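Long-range contacts in 6-phosphogluconolactonase (Shewanella baltica, PDB 3NWP), which probably hydrolyses 6-phosphogluconolactone to 6-phosphogluconate, the second step of the oxidative pentose phosphate pathway: residues A[36-41]-A[63-68]; A[127-132]-A[183-188]; A[68-73]-A[100-105]; A[55-60]-A[93-98]. All coordinates share one frame; numbering follows the deposited sequence.

Contact 1: residues A[36-41]-A[63-68]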
# COMPACT_ATOMS: atom_id res chain seq x y z
N ARG A 36 -11.79 -17.39 -6.54
CA ARG A 36 -11.18 -17.13 -7.85
C ARG A 36 -9.97 -17.94 -8.21
O ARG A 36 -9.47 -17.87 -9.34
CB ARG A 36 -10.87 -15.63 -7.99
CG ARG A 36 -12.13 -14.79 -8.16
CD ARG A 36 -11.86 -13.26 -8.13
NE ARG A 36 -11.52 -12.80 -6.79
CZ ARG A 36 -12.38 -12.56 -5.82
NH1 ARG A 36 -13.70 -12.76 -6.00
NH2 ARG A 36 -11.95 -12.18 -4.62
N GLY A 37 -9.46 -18.71 -7.25
CA GLY A 37 -8.28 -19.49 -7.44
C GLY A 37 -6.95 -18.85 -7.15
O GLY A 37 -6.00 -19.55 -6.88
N LYS A 38 -6.86 -17.52 -7.29
CA LYS A 38 -5.65 -16.78 -6.99
C LYS A 38 -6.13 -15.45 -6.39
O LYS A 38 -7.22 -14.96 -6.74
CB LYS A 38 -4.83 -16.47 -8.23
CG LYS A 38 -4.20 -17.70 -8.95
CD LYS A 38 -3.05 -18.32 -8.09
CE LYS A 38 -2.33 -19.52 -8.69
NZ LYS A 38 -3.16 -20.68 -8.51
N ALA A 39 -5.33 -14.90 -5.50
CA ALA A 39 -5.65 -13.65 -4.85
C ALA A 39 -4.49 -12.70 -5.04
O ALA A 39 -3.42 -13.10 -5.47
CB ALA A 39 -5.91 -13.87 -3.37
N SER A 40 -4.73 -11.41 -4.80
CA SER A 40 -3.68 -10.40 -4.89
C SER A 40 -3.72 -9.47 -3.68
O SER A 40 -4.78 -9.07 -3.18
CB SER A 40 -3.74 -9.61 -6.18
OG SER A 40 -4.98 -8.99 -6.34
N LEU A 41 -2.51 -9.18 -3.20
CA LEU A 41 -2.23 -8.32 -2.05
C LEU A 41 -1.21 -7.24 -2.43
O LEU A 41 -0.17 -7.54 -3.02
CB LEU A 41 -1.64 -9.16 -0.97
CG LEU A 41 -1.11 -8.47 0.28
CD1 LEU A 41 -2.24 -7.78 1.07
CD2 LEU A 41 -0.28 -9.47 1.22
N TRP A 63 -0.97 -19.37 0.59
CA TRP A 63 -0.04 -18.34 0.17
C TRP A 63 0.52 -18.48 -1.25
O TRP A 63 0.84 -17.49 -1.89
CB TRP A 63 1.12 -18.15 1.15
CG TRP A 63 0.78 -17.40 2.43
CD1 TRP A 63 0.71 -17.92 3.68
CD2 TRP A 63 0.45 -16.00 2.55
NE1 TRP A 63 0.39 -16.94 4.58
CE2 TRP A 63 0.22 -15.75 3.91
CE3 TRP A 63 0.35 -14.95 1.64
CZ2 TRP A 63 -0.11 -14.49 4.37
CZ3 TRP A 63 0.02 -13.69 2.10
CH2 TRP A 63 -0.23 -13.46 3.45
N SER A 64 0.66 -19.74 -1.68
CA SER A 64 1.20 -19.99 -3.01
C SER A 64 0.25 -19.57 -4.14
O SER A 64 0.66 -19.45 -5.29
CB SER A 64 1.65 -21.48 -3.17
OG SER A 64 0.55 -22.39 -3.08
N ASP A 65 -0.99 -19.30 -3.79
CA ASP A 65 -2.00 -18.83 -4.71
C ASP A 65 -2.23 -17.32 -4.48
O ASP A 65 -3.21 -16.78 -5.01
CB ASP A 65 -3.29 -19.58 -4.53
CG ASP A 65 -3.13 -21.07 -4.86
OD1 ASP A 65 -2.62 -21.33 -5.96
OD2 ASP A 65 -3.56 -21.92 -4.06
N VAL A 66 -1.33 -16.65 -3.75
CA VAL A 66 -1.44 -15.18 -3.49
C VAL A 66 -0.32 -14.49 -4.20
O VAL A 66 0.88 -14.82 -4.00
CB VAL A 66 -1.42 -14.85 -1.98
CG1 VAL A 66 -1.51 -13.29 -1.78
CG2 VAL A 66 -2.51 -15.61 -1.22
N TYR A 67 -0.66 -13.51 -5.04
CA TYR A 67 0.28 -12.64 -5.71
C TYR A 67 0.45 -11.39 -4.88
O TYR A 67 -0.54 -10.81 -4.44
CB TYR A 67 -0.23 -12.26 -7.09
CG TYR A 67 -0.23 -13.36 -8.10
CD1 TYR A 67 -1.21 -14.31 -8.10
CD2 TYR A 67 0.69 -13.33 -9.15
CE1 TYR A 67 -1.23 -15.33 -9.08
CE2 TYR A 67 0.68 -14.33 -10.12
CZ TYR A 67 -0.29 -15.32 -10.07
OH TYR A 67 -0.34 -16.32 -11.01
N ILE A 68 1.70 -10.97 -4.63
CA ILE A 68 1.97 -9.83 -3.78
C ILE A 68 2.84 -8.81 -4.48
O ILE A 68 3.77 -9.17 -5.20
CB ILE A 68 2.69 -10.25 -2.49
CG1 ILE A 68 1.93 -11.36 -1.77
CG2 ILE A 68 2.86 -9.00 -1.60
CD1 ILE A 68 2.62 -11.88 -0.47
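Lys38 and Asp65 meet where two parallel strands, 39-41 and 66-68, begin to pair. The lysine chain, bent at chi2 (-70°) and chi4, doubles back over the neighbouring backbone, and its NZ reaches Asp65 OD1 at 2.7 Å, coming from above the carboxylate plane; a weak bond from NZ to Gly37 O adds a second acceptor. On the way CD passes the edge of the Tyr67 ring, 3.6 Å from CE1, which suits a residue with a long apolar stem and a charged tip. An alanine here would probably leave Asp65 OD1 without its cationic mate and remove the CG and CD contacts at the Tyr67 ring edge. Beyond the salt bridge the backbone takes over: Ala39 N binds Asp65 O at 2.9 Å, Tyr67 N gives an almost straight bond to Ala39 O (178°), and Leu41 N binds Tyr67 O at 2.8 Å. Ser40, whose side chain shares a face of the sheet with Tyr67, is satisfied outside the pair, OG by Pro127 O and N by Asp131 OD2. The face of Ala39, Leu41, Val66 and Ile68 is apolar, and Leu41 CD2 lies 4.1 Å from Ile68 CD1, the two chains side by side. Helix 14-36 lies against this face at Ala39, the parallel pair belongs to the beta-alpha-beta unit built around helix 50-58, and strand 101-102 borders strand 66-74.

Contact 2: residues A[127-132]-A[183-188]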
# COMPACT_ATOMS: atom_id res chain seq x y z
N PRO A 127 -3.98 -10.74 -10.47
CA PRO A 127 -5.41 -10.65 -10.32
C PRO A 127 -5.83 -9.22 -9.95
O PRO A 127 -5.29 -8.64 -8.99
CB PRO A 127 -5.73 -11.60 -9.16
CG PRO A 127 -4.63 -12.55 -9.15
CD PRO A 127 -3.42 -11.82 -9.60
N ARG A 128 -6.72 -8.67 -10.76
CA ARG A 128 -7.30 -7.36 -10.52
C ARG A 128 -8.82 -7.48 -10.74
O ARG A 128 -9.25 -8.20 -11.63
CB ARG A 128 -6.64 -6.32 -11.42
CG ARG A 128 -5.14 -6.10 -11.11
CD ARG A 128 -4.49 -5.02 -11.93
NE ARG A 128 -4.23 -5.49 -13.28
CZ ARG A 128 -4.90 -5.11 -14.37
NH1 ARG A 128 -5.84 -4.18 -14.29
NH2 ARG A 128 -4.58 -5.63 -15.55
N PRO A 129 -9.63 -6.84 -9.92
CA PRO A 129 -9.20 -5.95 -8.84
C PRO A 129 -8.35 -6.59 -7.76
O PRO A 129 -8.50 -7.77 -7.46
CB PRO A 129 -10.50 -5.46 -8.22
CG PRO A 129 -11.50 -6.35 -8.67
CD PRO A 129 -11.10 -6.92 -9.96
N PHE A 130 -7.47 -5.81 -7.15
CA PHE A 130 -6.69 -6.29 -6.06
C PHE A 130 -7.61 -6.70 -4.92
O PHE A 130 -8.54 -5.97 -4.57
CB PHE A 130 -5.71 -5.25 -5.54
CG PHE A 130 -4.69 -4.75 -6.54
CD1 PHE A 130 -3.81 -5.61 -7.16
CD2 PHE A 130 -4.55 -3.42 -6.75
CE1 PHE A 130 -2.87 -5.13 -8.07
CE2 PHE A 130 -3.58 -2.93 -7.65
CZ PHE A 130 -2.75 -3.80 -8.28
N ASP A 131 -7.35 -7.84 -4.28
CA ASP A 131 -8.24 -8.26 -3.21
C ASP A 131 -8.06 -7.45 -1.93
O ASP A 131 -9.05 -7.07 -1.27
CB ASP A 131 -8.06 -9.73 -2.92
CG ASP A 131 -8.46 -10.56 -4.14
OD1 ASP A 131 -9.65 -10.47 -4.56
OD2 ASP A 131 -7.58 -11.19 -4.77
N VAL A 132 -6.81 -7.17 -1.58
CA VAL A 132 -6.49 -6.41 -0.36
C VAL A 132 -5.33 -5.44 -0.65
O VAL A 132 -4.31 -5.85 -1.26
CB VAL A 132 -6.07 -7.33 0.78
CG1 VAL A 132 -5.68 -6.48 2.01
CG2 VAL A 132 -7.20 -8.28 1.18
N ILE A 183 -4.91 1.49 -7.46
CA ILE A 183 -5.17 1.30 -5.99
C ILE A 183 -6.65 1.22 -5.73
O ILE A 183 -7.09 0.41 -4.89
CB ILE A 183 -4.49 2.42 -5.18
CG1 ILE A 183 -2.98 2.28 -5.17
CG2 ILE A 183 -5.03 2.59 -3.71
CD1 ILE A 183 -2.39 1.04 -4.42
N LEU A 184 -7.45 2.05 -6.39
CA LEU A 184 -8.92 2.05 -6.17
C LEU A 184 -9.63 0.92 -6.86
O LEU A 184 -10.76 0.59 -6.42
CB LEU A 184 -9.52 3.40 -6.53
CG LEU A 184 -9.14 4.55 -5.64
CD1 LEU A 184 -9.88 5.80 -6.14
CD2 LEU A 184 -9.39 4.31 -4.09
N ASN A 185 -8.97 0.24 -7.80
CA ASN A 185 -9.54 -0.98 -8.42
C ASN A 185 -9.18 -2.17 -7.54
O ASN A 185 -8.35 -3.00 -7.86
CB ASN A 185 -9.08 -1.19 -9.86
CG ASN A 185 -9.87 -2.31 -10.56
OD1 ASN A 185 -11.04 -2.56 -10.23
ND2 ASN A 185 -9.23 -2.98 -11.47
N SER A 186 -9.81 -2.13 -6.38
CA SER A 186 -9.55 -3.06 -5.31
C SER A 186 -10.84 -3.28 -4.58
O SER A 186 -11.80 -2.50 -4.66
CB SER A 186 -8.51 -2.50 -4.35
OG SER A 186 -8.91 -1.25 -3.83
N ARG A 187 -10.85 -4.38 -3.84
CA ARG A 187 -12.00 -4.83 -3.08
C ARG A 187 -12.01 -4.29 -1.64
O ARG A 187 -13.10 -3.99 -1.09
CB ARG A 187 -12.05 -6.38 -3.08
CG ARG A 187 -12.01 -7.01 -4.48
CD ARG A 187 -12.28 -8.55 -4.43
NE ARG A 187 -11.94 -9.15 -5.71
CZ ARG A 187 -12.78 -9.25 -6.75
NH1 ARG A 187 -14.02 -8.80 -6.67
NH2 ARG A 187 -12.33 -9.76 -7.90
N GLN A 188 -10.81 -4.14 -1.05
CA GLN A 188 -10.68 -3.70 0.33
C GLN A 188 -9.35 -2.97 0.49
O GLN A 188 -8.32 -3.48 0.03
CB GLN A 188 -10.71 -4.86 1.27
CG GLN A 188 -10.39 -4.51 2.74
CD GLN A 188 -11.57 -3.90 3.46
OE1 GLN A 188 -12.65 -4.56 3.55
NE2 GLN A 188 -11.45 -2.66 3.93
O HOH W 1 -6.46 -2.50 -12.12
O HOH W 2 -9.39 -10.29 -8.25
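A single backbone bridge, Phe130 with Ser186, joins the loop leading into strand 132-135 to the turn that follows helix 180-184. Phe130 N binds Asn185 O at 3.0 Å on a lone pair in the carbonyl plane, and Phe130 O receives Arg187 N at 2.9 Å. Asn185, the centre of an inverse gamma turn, thus presents its carbonyl to the loop just as the chain leaves the helix; Ser186 OG bonds back to Ile183 O at 2.7 Å. Both segments then run on into strands 132-135 and 189-194, parallel neighbours in the central sheet, so the bridge lies at the entrance to that pairing. Arg187 carries the polar part. Its chain is extended from CG to NE (chi2 -172°, chi3 -167°), and it lies beside Asp131, pointing the same way, with NE 2.9 Å from OD1 and the carboxylate and guanidinium planes 17° apart. The same OD1 also takes a salt bridge from Arg36, while OD2 accepts Ser40 N, so this buried carboxylate is well supplied with donors, which would probably keep it charged. Pro129, preceded by a cis peptide, sets CG over one face of the guanidinium, 3.6 Å from NH2, and its puckered, apolar ring covers part of that face, toward the rim. Water links NH2 to Pro129 O, and another water, 2.9 Å from Asn185 ND2, joins that amide to Arg128 NH1.

Contact 3: residues A[68-73]-A[100-105]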
# COMPACT_ATOMS: atom_id res chain seq x y z
N ILE A 68 1.70 -10.97 -4.63
CA ILE A 68 1.97 -9.83 -3.78
C ILE A 68 2.84 -8.81 -4.48
O ILE A 68 3.77 -9.17 -5.20
CB ILE A 68 2.69 -10.25 -2.49
CG1 ILE A 68 1.93 -11.36 -1.77
CG2 ILE A 68 2.86 -9.00 -1.60
CD1 ILE A 68 2.62 -11.88 -0.47
N THR A 69 2.48 -7.54 -4.38
CA THR A 69 3.32 -6.48 -4.88
C THR A 69 3.31 -5.28 -3.92
O THR A 69 2.72 -5.34 -2.83
CB THR A 69 2.99 -6.08 -6.34
OG1 THR A 69 4.07 -5.30 -6.89
CG2 THR A 69 1.66 -5.32 -6.49
N LEU A 70 3.99 -4.21 -4.29
CA LEU A 70 4.20 -3.02 -3.50
C LEU A 70 3.33 -1.86 -3.96
O LEU A 70 3.08 -1.68 -5.17
CB LEU A 70 5.68 -2.57 -3.64
CG LEU A 70 6.73 -3.63 -3.29
CD1 LEU A 70 8.15 -3.14 -3.62
CD2 LEU A 70 6.61 -4.00 -1.80
N ALA A 71 2.88 -1.06 -3.01
CA ALA A 71 2.18 0.18 -3.34
C ALA A 71 3.08 1.18 -4.06
O ALA A 71 2.59 1.99 -4.85
CB ALA A 71 1.53 0.82 -2.07
N ASP A 72 4.35 1.12 -3.70
CA ASP A 72 5.38 2.05 -4.21
C ASP A 72 6.75 1.53 -3.88
O ASP A 72 6.93 0.59 -3.09
CB ASP A 72 5.18 3.48 -3.67
CG ASP A 72 5.52 3.64 -2.20
OD1 ASP A 72 5.21 2.73 -1.43
OD2 ASP A 72 6.04 4.67 -1.79
N GLU A 73 7.74 2.14 -4.50
CA GLU A 73 9.11 1.71 -4.30
C GLU A 73 10.03 2.89 -4.52
O GLU A 73 9.76 3.77 -5.29
CB GLU A 73 9.46 0.53 -5.23
CG GLU A 73 10.88 0.01 -5.14
CD GLU A 73 11.24 -0.50 -3.73
OE1 GLU A 73 11.44 0.32 -2.82
OE2 GLU A 73 11.26 -1.76 -3.58
N ALA A 100 4.22 -17.52 -1.21
CA ALA A 100 3.54 -16.55 -2.05
C ALA A 100 4.33 -16.13 -3.27
O ALA A 100 5.56 -16.36 -3.35
CB ALA A 100 3.14 -15.33 -1.22
N LYS A 101 3.63 -15.53 -4.23
CA LYS A 101 4.23 -15.09 -5.49
C LYS A 101 4.40 -13.57 -5.54
O LYS A 101 3.49 -12.85 -5.93
CB LYS A 101 3.31 -15.49 -6.67
CG LYS A 101 3.23 -16.99 -6.98
CD LYS A 101 2.20 -17.28 -8.10
CE LYS A 101 2.38 -18.69 -8.71
NZ LYS A 101 2.33 -19.77 -7.67
N PHE A 102 5.58 -13.09 -5.16
CA PHE A 102 5.90 -11.68 -5.00
C PHE A 102 6.55 -11.12 -6.27
O PHE A 102 7.42 -11.76 -6.88
CB PHE A 102 6.85 -11.47 -3.83
CG PHE A 102 7.34 -10.07 -3.70
CD1 PHE A 102 6.54 -9.09 -3.17
CD2 PHE A 102 8.59 -9.69 -4.14
CE1 PHE A 102 6.96 -7.77 -3.07
CE2 PHE A 102 9.02 -8.35 -4.04
CZ PHE A 102 8.24 -7.41 -3.47
N ARG A 103 6.14 -9.91 -6.67
CA ARG A 103 6.83 -9.15 -7.71
C ARG A 103 7.08 -7.75 -7.23
O ARG A 103 6.14 -7.07 -6.81
CB ARG A 103 5.97 -9.09 -8.96
CG ARG A 103 6.71 -8.45 -10.15
CD ARG A 103 7.47 -9.47 -10.94
NE ARG A 103 6.55 -10.22 -11.77
CZ ARG A 103 6.89 -11.23 -12.56
NH1 ARG A 103 8.16 -11.63 -12.62
NH2 ARG A 103 5.96 -11.83 -13.28
N GLY A 104 8.35 -7.31 -7.21
CA GLY A 104 8.65 -5.95 -6.85
C GLY A 104 8.45 -5.03 -8.04
O GLY A 104 7.98 -5.45 -9.11
N LEU A 105 8.81 -3.78 -7.82
CA LEU A 105 8.71 -2.74 -8.84
C LEU A 105 10.06 -2.33 -9.41
O LEU A 105 10.11 -1.85 -10.55
CB LEU A 105 7.99 -1.53 -8.30
CG LEU A 105 6.59 -1.78 -7.74
CD1 LEU A 105 5.93 -0.53 -7.13
CD2 LEU A 105 5.66 -2.27 -8.81
O HOH W 3 10.86 -3.32 -5.81
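Ile68 and Phe102 face each other in a parallel bridge joining strand 66-74 to the short strand 101-102, within the beta-alpha-beta unit that includes helix 84-91. The tight part is here. Ile68 N binds Lys101 O at 2.9 Å, with the donor above the carbonyl plane, and Arg103 N answers to Ile68 O at 2.9 Å. On the apolar face Ile68 CD1 meets Ala100 CB at 3.6 Å, while the Phe102 ring, its CG anti to the backbone N (chi1 173°), crosses the isoleucine chain at about a right angle. Leu70 CD2 lies at the ring edge, 4.0 Å from CE1. An alanine in place of Phe102 would probably open a gap beside Ile68 and Leu70 and lose the ring's contacts with helix 84-91. The loose side is toward solvent, where the ends of Lys101 and Arg103 lead away from strand 66-74, Lys101 NZ bonding to Ser64 O. Farther along, the backbones separate, but Leu105 fills the space between them, packing on Leu70 and Glu73; a water links Leu105 N to Glu73 OE2, which accepts Glu85 N as OE1 does Asn84 N. Between these regions Thr69, short and hydroxyl-bearing, donates OG1 to Arg103 O at 2.7 Å.

Contact 4: residues A[55-60]-A[93-98]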
# COMPACT_ATOMS: atom_id res chain seq x y z
N LEU A 55 3.52 -11.36 11.51
CA LEU A 55 2.33 -12.11 11.90
C LEU A 55 1.65 -12.73 10.68
O LEU A 55 1.22 -13.91 10.67
CB LEU A 55 1.31 -11.23 12.62
CG LEU A 55 1.66 -10.74 14.00
CD1 LEU A 55 0.45 -9.96 14.55
CD2 LEU A 55 2.05 -11.85 15.00
N LEU A 56 1.55 -11.94 9.61
CA LEU A 56 0.92 -12.44 8.40
C LEU A 56 1.69 -13.66 7.85
O LEU A 56 1.10 -14.61 7.37
CB LEU A 56 0.93 -11.38 7.29
CG LEU A 56 -0.25 -10.50 7.17
CD1 LEU A 56 0.04 -9.47 6.02
CD2 LEU A 56 -1.58 -11.28 6.86
N SER A 57 3.03 -13.61 7.92
CA SER A 57 3.87 -14.66 7.41
C SER A 57 3.55 -16.01 8.05
O SER A 57 3.85 -17.03 7.43
CB SER A 57 5.35 -14.34 7.56
OG SER A 57 5.83 -14.62 8.87
N MSE A 58 3.00 -16.02 9.26
CA MSE A 58 2.71 -17.27 9.94
C MSE A 58 1.28 -17.79 9.70
O MSE A 58 0.98 -18.95 10.04
CB MSE A 58 3.00 -17.15 11.45
CG MSE A 58 4.48 -17.16 11.77
SE MSE A 58 5.28 -18.88 11.47
CE MSE A 58 4.95 -19.66 13.22
N LYS A 59 0.40 -16.97 9.08
CA LYS A 59 -1.00 -17.37 8.86
C LYS A 59 -1.08 -18.57 7.90
O LYS A 59 -0.42 -18.56 6.86
CB LYS A 59 -1.83 -16.20 8.34
CG LYS A 59 -2.03 -15.06 9.34
CD LYS A 59 -2.93 -15.47 10.47
CE LYS A 59 -3.09 -14.36 11.52
NZ LYS A 59 -3.97 -14.85 12.64
N SER A 60 -1.90 -19.57 8.25
CA SER A 60 -2.07 -20.75 7.44
C SER A 60 -3.19 -20.56 6.41
O SER A 60 -4.36 -20.81 6.67
CB SER A 60 -2.40 -21.97 8.33
OG SER A 60 -2.51 -23.16 7.55
N LEU A 93 7.93 -12.34 3.36
CA LEU A 93 8.10 -13.50 2.50
C LEU A 93 8.96 -14.53 3.26
O LEU A 93 10.10 -14.87 2.86
CB LEU A 93 8.75 -13.09 1.21
CG LEU A 93 8.00 -12.07 0.38
CD1 LEU A 93 8.75 -11.90 -0.97
CD2 LEU A 93 6.54 -12.52 0.10
N GLN A 94 8.41 -14.93 4.39
CA GLN A 94 9.08 -15.83 5.36
C GLN A 94 8.03 -16.83 5.85
O GLN A 94 6.83 -16.65 5.66
CB GLN A 94 9.60 -15.01 6.53
CG GLN A 94 10.68 -13.95 6.17
CD GLN A 94 11.99 -14.56 5.72
OE1 GLN A 94 12.34 -15.66 6.16
NE2 GLN A 94 12.69 -13.90 4.83
N ASN A 95 8.45 -17.92 6.48
CA ASN A 95 7.45 -18.82 7.08
C ASN A 95 6.44 -19.31 6.03
O ASN A 95 6.86 -19.72 4.94
CB ASN A 95 6.86 -18.17 8.33
CG ASN A 95 7.95 -17.73 9.30
OD1 ASN A 95 8.85 -18.53 9.61
ND2 ASN A 95 7.93 -16.47 9.73
N ARG A 96 5.14 -19.34 6.36
CA ARG A 96 4.14 -19.88 5.44
C ARG A 96 4.05 -19.02 4.19
O ARG A 96 3.71 -19.50 3.13
CB ARG A 96 2.81 -20.06 6.14
CG ARG A 96 2.88 -21.05 7.35
CD ARG A 96 1.55 -21.42 7.93
NE ARG A 96 1.66 -22.60 8.82
CZ ARG A 96 1.76 -22.57 10.15
NH1 ARG A 96 1.74 -21.44 10.85
NH2 ARG A 96 1.87 -23.72 10.80
N ALA A 97 4.35 -17.74 4.34
CA ALA A 97 4.27 -16.85 3.16
C ALA A 97 5.49 -16.86 2.23
O ALA A 97 5.49 -16.17 1.22
CB ALA A 97 3.93 -15.42 3.63
N SER A 98 6.52 -17.60 2.63
CA SER A 98 7.55 -18.03 1.74
C SER A 98 6.94 -18.43 0.43
O SER A 98 7.56 -18.23 -0.60
CB SER A 98 8.28 -19.27 2.30
OG SER A 98 8.87 -19.00 3.56
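Arg96 reaches across the end of helix 50-58 from the 3-10 turn 96-98. Its CB begins over the backbone, 3.5 Å from Ser57 O and close to Lys59 O. CG, anti to the carbonyl carbon (chi1 -60°), continues past Met58 O, and CD packs between polar and apolar neighbours, 3.3 Å from Met58 O and also near Ser60 CA. NE comes beside Ser60 CB, which lies over one face of the guanidinium. At the tip Arg96 NH1 donates to Met58 O at 2.7 Å, a bond in both the carbonyl and guanidinium planes. A long, extended chain with a flat, charged end suits this path along the helix end. Alongside, Ser57 O takes Ala97 N at 3.2 Å and, weakly, Arg96 N, while Ala97 is small enough for its CB to sit against Ser57 CA. Asn95 ND2 gives Ser57 OG a nearly straight bond (177°) of 2.9 Å, the hydroxyl lying in the amide plane; that hydroxyl also bonds to Gln54 O in the preceding turn. The selenium of Met58, a selenomethionine, rests 3.6 Å from Asn95 CB in the conformer described. The chemistry is that of a helix C-terminus: carbonyls at Ser57 and Met58 that the helix no longer supplies with its own donors are met by backbone N-H groups and a cationic side chain, which would probably offset the partial negative charge there.

Overall arrangement
Contacts 1 and 3 are consecutive pairings of one sheet: strand 66-74 has strand 39-43 on one side and strand 101-102 on the other, with Ile68 common to both contacts and their centres about 12 Å apart. Contact 2 joins contact 1 from the far side of strand 39-43, where Ser40 OG meets Pro127 O at 2.7 Å. Contact 4 lies at the periphery, its centre about 18 Å from the centre of the chain, yet Trp63 of contact 1 packs on its turn and Leu93 CD1 touches Phe102 CB of contact 3 at 3.5 Å. Contacts 2 and 4 stay apart, their nearest atoms about 8 Å from each other.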